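Local coordinates for protein lombricine kinase (PDB 3JPZ) that catalyses the reversible transfer of a phosphoryl group between ATP and the guanidino compound lombricine, whose phosphorylated form is the phosphagen, at residues N10-A15 with P50-F55; I59-G64 with K73-A78. All blocks are in the same frame, centred on the assembly; numbering follows the deposited sequence. Where two conformers were deposited one is given.

Overall arrangement
From the N terminus, residues 10-15 leave the short helix 7-10, and contact 1 sets them against 50-55 at the end of helix 44-53. That closes a span of 34 residues containing helices 20-24 and 27-33. The chain then runs into 59-64, and contact 2 joins this loop to helix 73-83, closing a much shorter span of eight residues. The two closures follow in series, neither nested nor crossed. Their centres lie about 14 Å apart, and they meet where Ser51 CB packs on Gly60 O at 3.2 Å. Helix 44-53 is common ground, since Val47 packs on Leu61 and Phe76; contact 1 adjoins the second subunit, whereas no other chain of the assembly touches contact 2.

Contact 1: residues N10-A15 with P50-F55; sequences NFPDYA and PSVDNF. With NO3 (nitrate ion), chain D.
Tyr14 presents its phenol to Ser51, with Ser51 OG at the ring edge near the plane, and in one of the two Ser51 conformers Tyr14 OH donates a hydrogen bond of 2.7 Å to Ser51 OG. Ser51 O also lies in the ring plane at the edge, 3.6 Å from Tyr14 CE2. In that same conformer Ser51 OG, between its backbone N and carbonyl carbon (chi1 75°), also bonds to Ile48 O, giving the hydroxyl partners in both helix and loop. Val52 crosses both Pro12 and Tyr14 at about a right angle; its CG2 lies 3.8 Å from Pro12 CG and 3.8 Å from Tyr14 OH.

The contact joins the loop after helix 7-10 to the last turn of helix 44-53 in the small N-terminal domain of the phosphagen kinase fold, within the dimer interface: Arg139 of the second subunit bonds to Phe11 O, and Asp197 of that subunit to Asp53 OD1. Within the loop, an Asx turn is defined by Ala15 N donating to Asp13 OD1 (2.9 Å) from above the carboxylate plane. Past the helix end, Asn54 ND2 donates to O1 of a nitrate ion, probably from the crystallisation liquor, at 3.0 Å.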
loop_
_atom_site.group_PDB
_atom_site.type_symbol
_atom_site.label_atom_id
_atom_site.label_comp_id
_atom_site.label_asym_id
_atom_site.label_seq_id
_atom_site.Cartn_x
_atom_site.Cartn_y
_atom_site.Cartn_z
ATOM N N ASN A 10 12.163 17.270 4.012
ATOM C CA ASN A 10 11.080 16.303 4.097
ATOM C C ASN A 10 9.688 16.855 3.847
ATOM O O ASN A 10 8.727 16.097 3.767
ATOM C CB ASN A 10 11.111 15.637 5.465
ATOM C CG ASN A 10 12.143 14.529 5.535
ATOM O OD1 ASN A 10 12.009 13.502 4.876
ATOM N ND2 ASN A 10 13.173 14.729 6.344
ATOM N N PHE A 11 9.576 18.167 3.721
ATOM C CA PHE A 11 8.274 18.790 3.615
ATOM C C PHE A 11 7.570 18.302 2.363
ATOM O O PHE A 11 8.123 18.370 1.275
ATOM C CB PHE A 11 8.420 20.311 3.590
ATOM C CG PHE A 11 7.114 21.048 3.612
ATOM C CD1 PHE A 11 6.263 20.951 4.700
ATOM C CD2 PHE A 11 6.746 21.858 2.546
ATOM C CE1 PHE A 11 5.060 21.644 4.719
ATOM C CE2 PHE A 11 5.552 22.551 2.565
ATOM C CZ PHE A 11 4.709 22.443 3.646
ATOM N N PRO A 12 6.350 17.780 2.517
ATOM C CA PRO A 12 5.599 17.339 1.341
ATOM C C PRO A 12 5.389 18.472 0.356
ATOM O O PRO A 12 5.354 19.627 0.757
ATOM C CB PRO A 12 4.254 16.904 1.925
ATOM C CG PRO A 12 4.564 16.523 3.337
ATOM C CD PRO A 12 5.667 17.437 3.774
ATOM N N ASP A 13 5.262 18.125 -0.917
ATOM C CA ASP A 13 4.875 19.070 -1.945
ATOM C C ASP A 13 3.378 18.930 -2.138
ATOM O O ASP A 13 2.903 17.957 -2.725
ATOM C CB ASP A 13 5.609 18.771 -3.256
ATOM C CG ASP A 13 5.224 19.723 -4.364
ATOM O OD1 ASP A 13 4.382 20.613 -4.114
ATOM O OD2 ASP A 13 5.768 19.588 -5.481
ATOM N N TYR A 14 2.631 19.896 -1.627
ATOM C CA TYR A 14 1.184 19.808 -1.649
ATOM C C TYR A 14 0.606 20.476 -2.892
ATOM O O TYR A 14 -0.590 20.709 -2.972
ATOM C CB TYR A 14 0.589 20.407 -0.372
ATOM C CG TYR A 14 0.679 19.454 0.803
ATOM C CD1 TYR A 14 1.493 19.723 1.892
ATOM C CD2 TYR A 14 -0.033 18.261 0.798
ATOM C CE1 TYR A 14 1.574 18.837 2.962
ATOM C CE2 TYR A 14 0.049 17.368 1.859
ATOM C CZ TYR A 14 0.852 17.658 2.934
ATOM O OH TYR A 14 0.926 16.755 3.983
ATOM N N ALA A 15 1.464 20.780 -3.857
ATOM C CA ALA A 15 1.000 21.324 -5.118
ATOM C C ALA A 15 0.053 20.314 -5.736
ATOM O O ALA A 15 0.357 19.119 -5.809
ATOM C CB ALA A 15 2.174 21.610 -6.053
ATOM N N PRO A 50 -1.034 9.730 4.155
ATOM C CA PRO A 50 -2.143 9.651 3.196
ATOM C C PRO A 50 -2.355 10.959 2.438
ATOM O O PRO A 50 -2.702 10.947 1.254
ATOM C CB PRO A 50 -3.356 9.364 4.083
ATOM C CG PRO A 50 -2.789 8.723 5.303
ATOM C CD PRO A 50 -1.449 9.353 5.515
ATOM N N SER A 51 -2.145 12.068 3.139
ATOM C CA SER A 51 -2.357 13.395 2.570
ATOM C C SER A 51 -1.382 13.684 1.431
ATOM O O SER A 51 -1.664 14.496 0.555
ATOM C CB SER A 51 -2.218 14.468 3.653
ATOM O OG SER A 51 -0.862 14.687 3.992
ATOM N N VAL A 52 -0.244 13.006 1.435
ATOM C CA VAL A 52 0.750 13.205 0.402
ATOM C C VAL A 52 0.486 12.300 -0.808
ATOM O O VAL A 52 0.537 12.767 -1.951
ATOM C CB VAL A 52 2.172 12.960 0.956
ATOM C CG1 VAL A 52 3.228 13.467 -0.021
ATOM C CG2 VAL A 52 2.333 13.637 2.307
ATOM N N ASP A 53 0.194 11.022 -0.555
ATOM C CA ASP A 53 -0.007 10.030 -1.619
ATOM C C ASP A 53 -1.212 10.341 -2.494
ATOM O O ASP A 53 -1.187 10.136 -3.713
ATOM C CB ASP A 53 -0.222 8.643 -1.023
ATOM C CG ASP A 53 0.973 8.150 -0.228
ATOM O OD1 ASP A 53 2.121 8.412 -0.636
ATOM O OD2 ASP A 53 0.756 7.493 0.806
ATOM N N ASN A 54 -2.274 10.807 -1.851
ATOM C CA ASN A 54 -3.539 11.052 -2.512
ATOM C C ASN A 54 -3.610 12.513 -2.929
ATOM O O ASN A 54 -3.428 13.407 -2.110
ATOM C CB ASN A 54 -4.690 10.695 -1.562
ATOM C CG ASN A 54 -6.050 10.713 -2.246
ATOM O OD1 ASN A 54 -6.162 11.049 -3.421
ATOM N ND2 ASN A 54 -7.089 10.352 -1.502
ATOM N N PHE A 55 -3.858 12.750 -4.211
ATOM C CA PHE A 55 -3.853 14.103 -4.744
ATOM C C PHE A 55 -5.239 14.743 -4.702
ATOM O O PHE A 55 -5.374 15.960 -4.861
ATOM C CB PHE A 55 -3.317 14.106 -6.179
ATOM C CG PHE A 55 -1.816 14.095 -6.270
ATOM C CD1 PHE A 55 -1.089 12.980 -5.870
ATOM C CD2 PHE A 55 -1.132 15.186 -6.788
ATOM C CE1 PHE A 55 0.294 12.962 -5.965
ATOM C CE2 PHE A 55 0.255 15.178 -6.884
ATOM C CZ PHE A 55 0.967 14.057 -6.473
HETATM N N NO3 D . -7.081 9.681 2.092
HETATM O O1 NO3 D . -6.649 8.821 1.082
HETATM O O2 NO3 D . -6.253 10.730 2.514
HETATM O O3 NO3 D . -8.340 9.496 2.672
#

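Contact 2: residues I59-G64 with K73-A78; sequences IGLIAG and KELFDA
Leu61 fits against two successive residues of helix 73-83, Leu75 and Phe76, and no hydrogen bond crosses between the segments. Lys73 NZ meets Asp77 OD2, one turn later, on the syn side of the carboxylate in a salt bridge of 2.7 Å. Glu74 instead pairs with Arg32. Leu75 slides past Leu61 in the opposite direction, its CD2 4.0 Å from Leu61 CD1.

Phe76 and Leu61 together form most of the contact. Leu61 CG is anti to its backbone N (chi1 -179°), which carries CG toward the helix, 3.7 Å from Phe76 CE1. The CD2 branch lies over one face of the phenyl ring, 3.6 Å from the ring centroid and 19° off the normal, the geometry of a CH-pi contact. That methyl is offset toward the rim, 3.4 Å from Phe76 CD1. Ala63 meets the far end of the ring, where its CA is 3.8 Å from Phe76 CZ and its N lies at the edge in the ring plane. Asp77 OD1 forms a salt bridge with Arg263. With Val47 of helix 44-53 touching both Leu61 and Phe76, this is apolar core packing of a loop on a helix within the N-terminal domain of an ATP:guanido phosphotransferase.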
loop_
_atom_site.group_PDB
_atom_site.type_symbol
_atom_site.label_atom_id
_atom_site.label_comp_id
_atom_site.label_asym_id
_atom_site.label_seq_id
_atom_site.Cartn_x
_atom_site.Cartn_y
_atom_site.Cartn_z
ATOM N N ILE A 59 -9.108 14.085 3.536
ATOM C CA ILE A 59 -8.571 14.697 4.733
ATOM C C ILE A 59 -7.071 14.490 4.714
ATOM O O ILE A 59 -6.310 15.437 4.739
ATOM C CB ILE A 59 -9.135 14.070 6.013
ATOM C CG1 ILE A 59 -10.660 14.170 6.037
ATOM C CG2 ILE A 59 -8.547 14.762 7.215
ATOM C CD1 ILE A 59 -11.286 13.543 7.273
ATOM N N GLY A 60 -6.659 13.228 4.667
ATOM C CA GLY A 60 -5.257 12.877 4.542
ATOM C C GLY A 60 -4.537 12.727 5.868
ATOM O O GLY A 60 -3.332 12.472 5.903
ATOM N N LEU A 61 -5.269 12.903 6.960
ATOM C CA LEU A 61 -4.684 12.815 8.293
ATOM C C LEU A 61 -5.205 11.584 9.012
ATOM O O LEU A 61 -6.397 11.316 9.008
ATOM C CB LEU A 61 -5.018 14.064 9.106
ATOM C CG LEU A 61 -4.449 14.097 10.523
ATOM C CD1 LEU A 61 -2.930 14.128 10.467
ATOM C CD2 LEU A 61 -4.987 15.291 11.300
ATOM N N ILE A 62 -4.312 10.839 9.650
ATOM C CA ILE A 62 -4.728 9.651 10.377
ATOM C C ILE A 62 -3.838 9.416 11.595
ATOM O O ILE A 62 -2.629 9.605 11.543
ATOM C CB ILE A 62 -4.727 8.418 9.460
ATOM C CG1 ILE A 62 -5.329 7.217 10.191
ATOM C CG2 ILE A 62 -3.315 8.130 8.972
ATOM C CD1 ILE A 62 -5.806 6.112 9.275
ATOM N N ALA A 63 -4.454 9.038 12.706
ATOM C CA ALA A 63 -3.710 8.787 13.928
ATOM C C ALA A 63 -3.081 7.417 13.865
ATOM O O ALA A 63 -3.730 6.438 13.496
ATOM C CB ALA A 63 -4.632 8.899 15.145
ATOM N N GLY A 64 -1.804 7.349 14.206
ATOM C CA GLY A 64 -1.162 6.068 14.402
ATOM C C GLY A 64 -1.564 5.493 15.747
ATOM O O GLY A 64 -1.526 4.280 15.960
ATOM N N LYS A 73 -1.237 17.585 18.145
ATOM C CA LYS A 73 -2.490 18.252 18.471
ATOM C C LYS A 73 -2.835 19.384 17.515
ATOM O O LYS A 73 -3.978 19.510 17.088
ATOM C CB LYS A 73 -2.439 18.793 19.898
ATOM C CG LYS A 73 -3.752 19.378 20.383
ATOM C CD LYS A 73 -3.724 19.626 21.877
ATOM C CE LYS A 73 -5.110 19.487 22.485
ATOM N NZ LYS A 73 -6.141 20.175 21.667
ATOM N N GLU A 74 -1.856 20.211 17.181
ATOM C CA GLU A 74 -2.142 21.413 16.410
ATOM C C GLU A 74 -2.516 21.077 14.972
ATOM O O GLU A 74 -3.190 21.861 14.301
ATOM C CB GLU A 74 -0.952 22.368 16.439
ATOM C CG GLU A 74 0.068 22.152 15.342
ATOM C CD GLU A 74 1.102 23.253 15.318
ATOM O OE1 GLU A 74 0.714 24.431 15.161
ATOM O OE2 GLU A 74 2.298 22.941 15.473
ATOM N N LEU A 75 -2.084 19.909 14.507
ATOM C CA LEU A 75 -2.423 19.464 13.164
ATOM C C LEU A 75 -3.791 18.800 13.146
ATOM O O LEU A 75 -4.620 19.069 12.270
ATOM C CB LEU A 75 -1.354 18.505 12.625
ATOM C CG LEU A 75 -1.604 17.960 11.218
ATOM C CD1 LEU A 75 -1.998 19.068 10.240
ATOM C CD2 LEU A 75 -0.376 17.215 10.726
ATOM N N PHE A 76 -4.031 17.920 14.108
ATOM C CA PHE A 76 -5.332 17.294 14.211
ATOM C C PHE A 76 -6.390 18.337 14.492
ATOM O O PHE A 76 -7.469 18.286 13.927
ATOM C CB PHE A 76 -5.338 16.211 15.285
ATOM C CG PHE A 76 -4.692 14.943 14.840
ATOM C CD1 PHE A 76 -5.454 13.906 14.327
ATOM C CD2 PHE A 76 -3.322 14.802 14.885
ATOM C CE1 PHE A 76 -4.861 12.753 13.909
ATOM C CE2 PHE A 76 -2.726 13.646 14.454
ATOM C CZ PHE A 76 -3.489 12.624 13.966
ATOM N N ASP A 77 -6.076 19.306 15.336
ATOM C CA ASP A 77 -7.086 20.282 15.721
ATOM C C ASP A 77 -7.510 21.119 14.516
ATOM O O ASP A 77 -8.687 21.412 14.340
ATOM C CB ASP A 77 -6.589 21.159 16.861
ATOM C CG ASP A 77 -6.748 20.494 18.214
ATOM O OD1 ASP A 77 -7.015 19.275 18.252
ATOM O OD2 ASP A 77 -6.620 21.194 19.238
ATOM N N ALA A 78 -6.560 21.485 13.669
ATOM C CA ALA A 78 -6.893 22.299 12.509
ATOM C C ALA A 78 -7.740 21.495 11.529
ATOM O O ALA A 78 -8.703 22.002 10.950
ATOM C CB ALA A 78 -5.636 22.803 11.836
#